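Gdp-l-fucose synthetase (Naegleria fowleri, PDB 6AQZ) probably catalyses the NADPH-dependent epimerisation and reduction that forms GDP-L-fucose, and binds NADP through a Rossmann-type domain. Local coordinates at residues I19-T22 with Q23-I27; G169-Y172 with N173-A176. All coordinates share one frame; numbering follows the deposited sequence.

Contact 1: residues I19-T22 with Q23-I27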
loop_
_atom_site.group_PDB
_atom_site.type_symbol
_atom_site.label_atom_id
_atom_site.label_comp_id
_atom_site.label_asym_id
_atom_site.label_seq_id
_atom_site.Cartn_x
_atom_site.Cartn_y
_atom_site.Cartn_z
ATOM N N ILE A 19 -9.997 14.504 -27.050
ATOM C CA ILE A 19 -8.953 13.925 -27.880
ATOM C C ILE A 19 -9.607 13.220 -29.071
ATOM O O ILE A 19 -10.666 12.596 -28.942
ATOM C CB ILE A 19 -8.115 12.942 -27.039
ATOM C CG1 ILE A 19 -7.316 13.681 -25.961
ATOM C CG2 ILE A 19 -7.222 12.037 -27.917
ATOM C CD1 ILE A 19 -6.327 12.792 -25.227
ATOM N N THR A 20 -9.012 13.372 -30.250
ATOM C CA THR A 20 -9.475 12.693 -31.454
ATOM C C THR A 20 -8.424 11.659 -31.829
ATOM O O THR A 20 -7.281 12.014 -32.141
ATOM C CB THR A 20 -9.698 13.664 -32.620
ATOM O OG1 THR A 20 -8.431 14.068 -33.163
ATOM C CG2 THR A 20 -10.471 14.913 -32.172
ATOM N N LEU A 21 -8.802 10.389 -31.782
ATOM C CA LEU A 21 -7.878 9.323 -32.135
ATOM C C LEU A 21 -7.739 9.229 -33.654
ATOM O O LEU A 21 -8.681 9.507 -34.405
ATOM C CB LEU A 21 -8.349 7.985 -31.556
ATOM C CG LEU A 21 -8.108 7.642 -30.078
ATOM C CD1 LEU A 21 -8.619 8.725 -29.173
ATOM C CD2 LEU A 21 -8.782 6.326 -29.709
ATOM N N THR A 22 -6.549 8.840 -34.104
ATOM C CA THR A 22 -6.263 8.650 -35.521
ATOM C C THR A 22 -5.865 7.198 -35.755
ATOM O O THR A 22 -5.809 6.381 -34.831
ATOM C CB THR A 22 -5.148 9.567 -36.021
ATOM O OG1 THR A 22 -3.890 8.903 -35.867
ATOM C CG2 THR A 22 -5.136 10.874 -35.251
ATOM N N GLN A 23 -5.623 6.871 -37.018
ATOM C CA GLN A 23 -5.239 5.508 -37.340
ATOM C C GLN A 23 -3.871 5.152 -36.794
ATOM O O GLN A 23 -3.573 3.966 -36.640
ATOM C CB GLN A 23 -5.287 5.279 -38.852
ATOM C CG GLN A 23 -6.687 5.408 -39.458
ATOM C CD GLN A 23 -7.781 4.631 -38.706
ATOM O OE1 GLN A 23 -7.518 3.739 -37.883
ATOM N NE2 GLN A 23 -9.030 4.980 -39.000
ATOM N N ASP A 24 -3.055 6.146 -36.458
ATOM C CA ASP A 24 -1.728 5.866 -35.933
ATOM C C ASP A 24 -1.743 5.530 -34.450
ATOM O O ASP A 24 -0.722 5.076 -33.924
ATOM C CB ASP A 24 -0.797 7.050 -36.191
ATOM C CG ASP A 24 -0.155 6.983 -37.555
ATOM O OD1 ASP A 24 0.299 5.874 -37.933
ATOM O OD2 ASP A 24 -0.117 8.023 -38.256
ATOM N N ASP A 25 -2.872 5.711 -33.776
ATOM C CA ASP A 25 -2.932 5.449 -32.354
ATOM C C ASP A 25 -3.079 3.964 -32.094
ATOM O O ASP A 25 -3.793 3.253 -32.809
ATOM C CB ASP A 25 -4.113 6.176 -31.716
ATOM C CG ASP A 25 -3.886 7.649 -31.584
ATOM O OD1 ASP A 25 -2.825 8.044 -31.043
ATOM O OD2 ASP A 25 -4.775 8.404 -32.027
ATOM N N VAL A 26 -2.448 3.520 -31.017
ATOM C CA VAL A 26 -2.497 2.145 -30.558
ATOM C C VAL A 26 -3.019 2.218 -29.139
ATOM O O VAL A 26 -2.425 2.902 -28.300
ATOM C CB VAL A 26 -1.108 1.482 -30.596
ATOM C CG1 VAL A 26 -1.193 0.017 -30.240
ATOM C CG2 VAL A 26 -0.427 1.689 -31.941
ATOM N N ILE A 27 -4.126 1.535 -28.868
ATOM C CA ILE A 27 -4.734 1.560 -27.547
ATOM C C ILE A 27 -4.639 0.159 -26.975
ATOM O O ILE A 27 -5.282 -0.765 -27.485
ATOM C CB ILE A 27 -6.196 2.026 -27.567
ATOM C CG1 ILE A 27 -6.351 3.392 -28.238
ATOM C CG2 ILE A 27 -6.735 2.072 -26.138
ATOM C CD1 ILE A 27 -6.587 3.322 -29.786
#

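Contact 2: residues G169-Y172 with N173-A176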
loop_
_atom_site.group_PDB
_atom_site.type_symbol
_atom_site.label_atom_id
_atom_site.label_comp_id
_atom_site.label_asym_id
_atom_site.label_seq_id
_atom_site.Cartn_x
_atom_site.Cartn_y
_atom_site.Cartn_z
ATOM N N GLY A 169 -0.050 6.103 -9.710
ATOM C CA GLY A 169 -0.352 7.017 -10.805
ATOM C C GLY A 169 -0.030 8.463 -10.453
ATOM O O GLY A 169 0.475 9.225 -11.285
ATOM N N ARG A 170 -0.365 8.876 -9.230
ATOM C CA ARG A 170 -0.049 10.241 -8.835
ATOM C C ARG A 170 1.459 10.465 -8.840
ATOM O O ARG A 170 1.945 11.489 -9.335
ATOM C CB ARG A 170 -0.640 10.528 -7.458
ATOM C CG ARG A 170 -2.141 10.315 -7.371
ATOM C CD ARG A 170 -2.581 10.456 -5.919
ATOM N NE ARG A 170 -3.983 10.121 -5.739
ATOM C CZ ARG A 170 -4.972 11.006 -5.697
ATOM N NH1 ARG A 170 -4.708 12.325 -5.811
ATOM N NH2 ARG A 170 -6.217 10.571 -5.513
ATOM N N TRP A 171 2.211 9.473 -8.359
ATOM C CA TRP A 171 3.663 9.574 -8.315
ATOM C C TRP A 171 4.258 9.570 -9.722
ATOM O O TRP A 171 5.209 10.307 -9.997
ATOM C CB TRP A 171 4.219 8.421 -7.474
ATOM C CG TRP A 171 3.801 8.508 -6.043
ATOM C CD1 TRP A 171 3.592 9.655 -5.328
ATOM C CD2 TRP A 171 3.512 7.419 -5.148
ATOM N NE1 TRP A 171 3.212 9.349 -4.047
ATOM C CE2 TRP A 171 3.157 7.988 -3.904
ATOM C CE3 TRP A 171 3.519 6.025 -5.277
ATOM C CZ2 TRP A 171 2.827 7.216 -2.792
ATOM C CZ3 TRP A 171 3.181 5.258 -4.174
ATOM C CH2 TRP A 171 2.838 5.857 -2.947
ATOM N N TYR A 172 3.692 8.782 -10.641
ATOM C CA TYR A 172 4.195 8.842 -12.012
ATOM C C TYR A 172 3.823 10.157 -12.691
ATOM O O TYR A 172 4.569 10.622 -13.557
ATOM C CB TYR A 172 3.701 7.661 -12.861
ATOM C CG TYR A 172 4.667 6.495 -12.856
ATOM C CD1 TYR A 172 6.007 6.684 -13.183
ATOM C CD2 TYR A 172 4.237 5.199 -12.548
ATOM C CE1 TYR A 172 6.888 5.628 -13.185
ATOM C CE2 TYR A 172 5.115 4.135 -12.550
ATOM C CZ TYR A 172 6.429 4.356 -12.876
ATOM O OH TYR A 172 7.294 3.299 -12.876
ATOM N N ASN A 173 2.692 10.777 -12.322
ATOM C CA ASN A 173 2.425 12.123 -12.827
ATOM C C ASN A 173 3.487 13.097 -12.335
ATOM O O ASN A 173 3.980 13.923 -13.114
ATOM C CB ASN A 173 1.024 12.602 -12.425
ATOM C CG ASN A 173 -0.110 11.850 -13.179
ATOM O OD1 ASN A 173 0.072 11.382 -14.307
ATOM N ND2 ASN A 173 -1.279 11.741 -12.540
ATOM N N GLU A 174 3.893 12.985 -11.056
ATOM C CA GLU A 174 4.959 13.851 -10.529
ATOM C C GLU A 174 6.249 13.662 -11.308
ATOM O O GLU A 174 6.916 14.635 -11.663
ATOM C CB GLU A 174 5.221 13.587 -9.048
ATOM C CG GLU A 174 4.187 14.118 -8.077
ATOM C CD GLU A 174 4.588 13.857 -6.630
ATOM O OE1 GLU A 174 5.793 13.971 -6.303
ATOM O OE2 GLU A 174 3.699 13.495 -5.826
ATOM N N LYS A 175 6.606 12.412 -11.606
ATOM C CA LYS A 175 7.812 12.183 -12.393
ATOM C C LYS A 175 7.672 12.760 -13.805
ATOM O O LYS A 175 8.600 13.399 -14.314
ATOM C CB LYS A 175 8.130 10.689 -12.428
ATOM C CG LYS A 175 9.433 10.356 -13.125
ATOM C CD LYS A 175 9.704 8.862 -13.095
ATOM C CE LYS A 175 11.034 8.523 -13.723
ATOM N NZ LYS A 175 11.388 7.092 -13.531
ATOM N N ALA A 176 6.509 12.574 -14.446
ATOM C CA ALA A 176 6.332 13.096 -15.803
ATOM C C ALA A 176 6.463 14.612 -15.830
ATOM O O ALA A 176 7.128 15.170 -16.706
ATOM C CB ALA A 176 4.986 12.661 -16.387
#

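Contact 1: residues I19-T22 with Q23-I27
Thr22 and Asp25 hold each other across a type I beta turn that leads the chain into strand 26-30. Asp25 N donates to Thr22 O over 3.2 Å, closing the turn. In return the Asp25 carboxylate reaches back across the turn, and OD2 accepts Thr22 N at 2.8 Å. That second bond is nearly straight (169° at the hydrogen) and uses the anti side of the carboxylate. A third bond makes an ST turn inside the first: with CG2 anti to its carbonyl carbon (chi1 90°), the Thr22 side chain turns OG1 over the turn, where it receives Asp24 N at 2.9 Å.

The same carboxylate oxygen also packs against Leu21, OD2 lying 3.2 Å from Leu21 CA, while the two side chains cross at about a right angle. The carboxylate is gripped at both oxygens, because OD1 is hydrogen-bonded to the hydroxyl of Thr79, which also takes Val26 N. Asp25 is buried, so these bonds would be expected to stabilise its negative charge and limit its rotation. Gln23 OE1 accepts a weak hydrogen bond from Gly51 N. Beyond the polar turn, Leu21 and Ile27 meet tip to tip, CD2 to CD1 at 3.7 Å.

Both of these apolar side chains also touch Trp53 on strand 52-55. Asp25 and Ile27 exchange backbone hydrogen bonds with Lys52, and Val26 does so with Thr79 and Tyr80, which sets the start of strand 26-30 between parallel strands 52-55 and 80-83.

Contact 2: residues G169-Y172 with N173-A176
This is a local, one-turn contact within helix 156-179, in which residues from Gly169 to Tyr172 meet those from Asn173 to Ala176 mainly through the backbone. Four successive i to i+4 hydrogen bonds form it: Asn173 N to Gly169 O (2.9 Å), Glu174 N to Arg170 O, Lys175 N to Trp171 O, and Ala176 N to Tyr172 O. Asn173 folds back over the preceding turn, its CG 3.3 Å from Gly169 O. Its amide bonds outside the helix: OD1 accepts Phe185 N at the start of strand 184-194, and ND2 bonds Glu257 OE1, so both ends of this buried group are engaged and its rotation is fixed.

On another flank Trp171 and Glu174 run side by side and point the same way. Glu174 OE2 lies in the indole plane, 3.9 Å from the edge atom CD1, with the carboxylate turned 84° to the ring; it also makes a long, weak ion pair with Lys98 NZ of the second subunit. In the extended short-chain dehydrogenase/reductase fold this helix and its neighbour commonly join the same pair from a second subunit in a four-helix bundle. Consistent with that, Trp171 NE1 hydrogen-bonds Asn156 OD1 of the second subunit, and its ring meets Trp102 on helix 98-118 of that subunit.

Within the chain, Tyr172 faces helix 98-118, its OH bonded to Thr114 OG1 and its ring meeting that of Tyr117, planes about 20° apart. Lys175 is fully extended with CG anti to its N (chi1 -175°), which carries CD alongside the Tyr172 ring edge, 4.3 Å from CE1. Arg170 leaves on a different side, its guanidinium group salt-bridged to Asp166 and Glu258.

From the N terminus, the chain first meets contact 1, a tight turn closed just before strand 26-30 starts the Rossmann-type sheet. It then passes through strands 52-55, 80-83 and 123-127 and the helices between them before helix 156-179 brings contact 2. The contacts are in series, neither nesting nor crossing, with centres about 23 Å apart and nearest atoms about 13 Å apart. Contact 1 links the N-terminal loop to the beginnings of strands 52-55 and 80-83. Contact 2 ties its helix to helix 98-118, strand 184-194 and the second subunit. One thus belongs to the sheet's start, the other to the helical layer at the dimer interface.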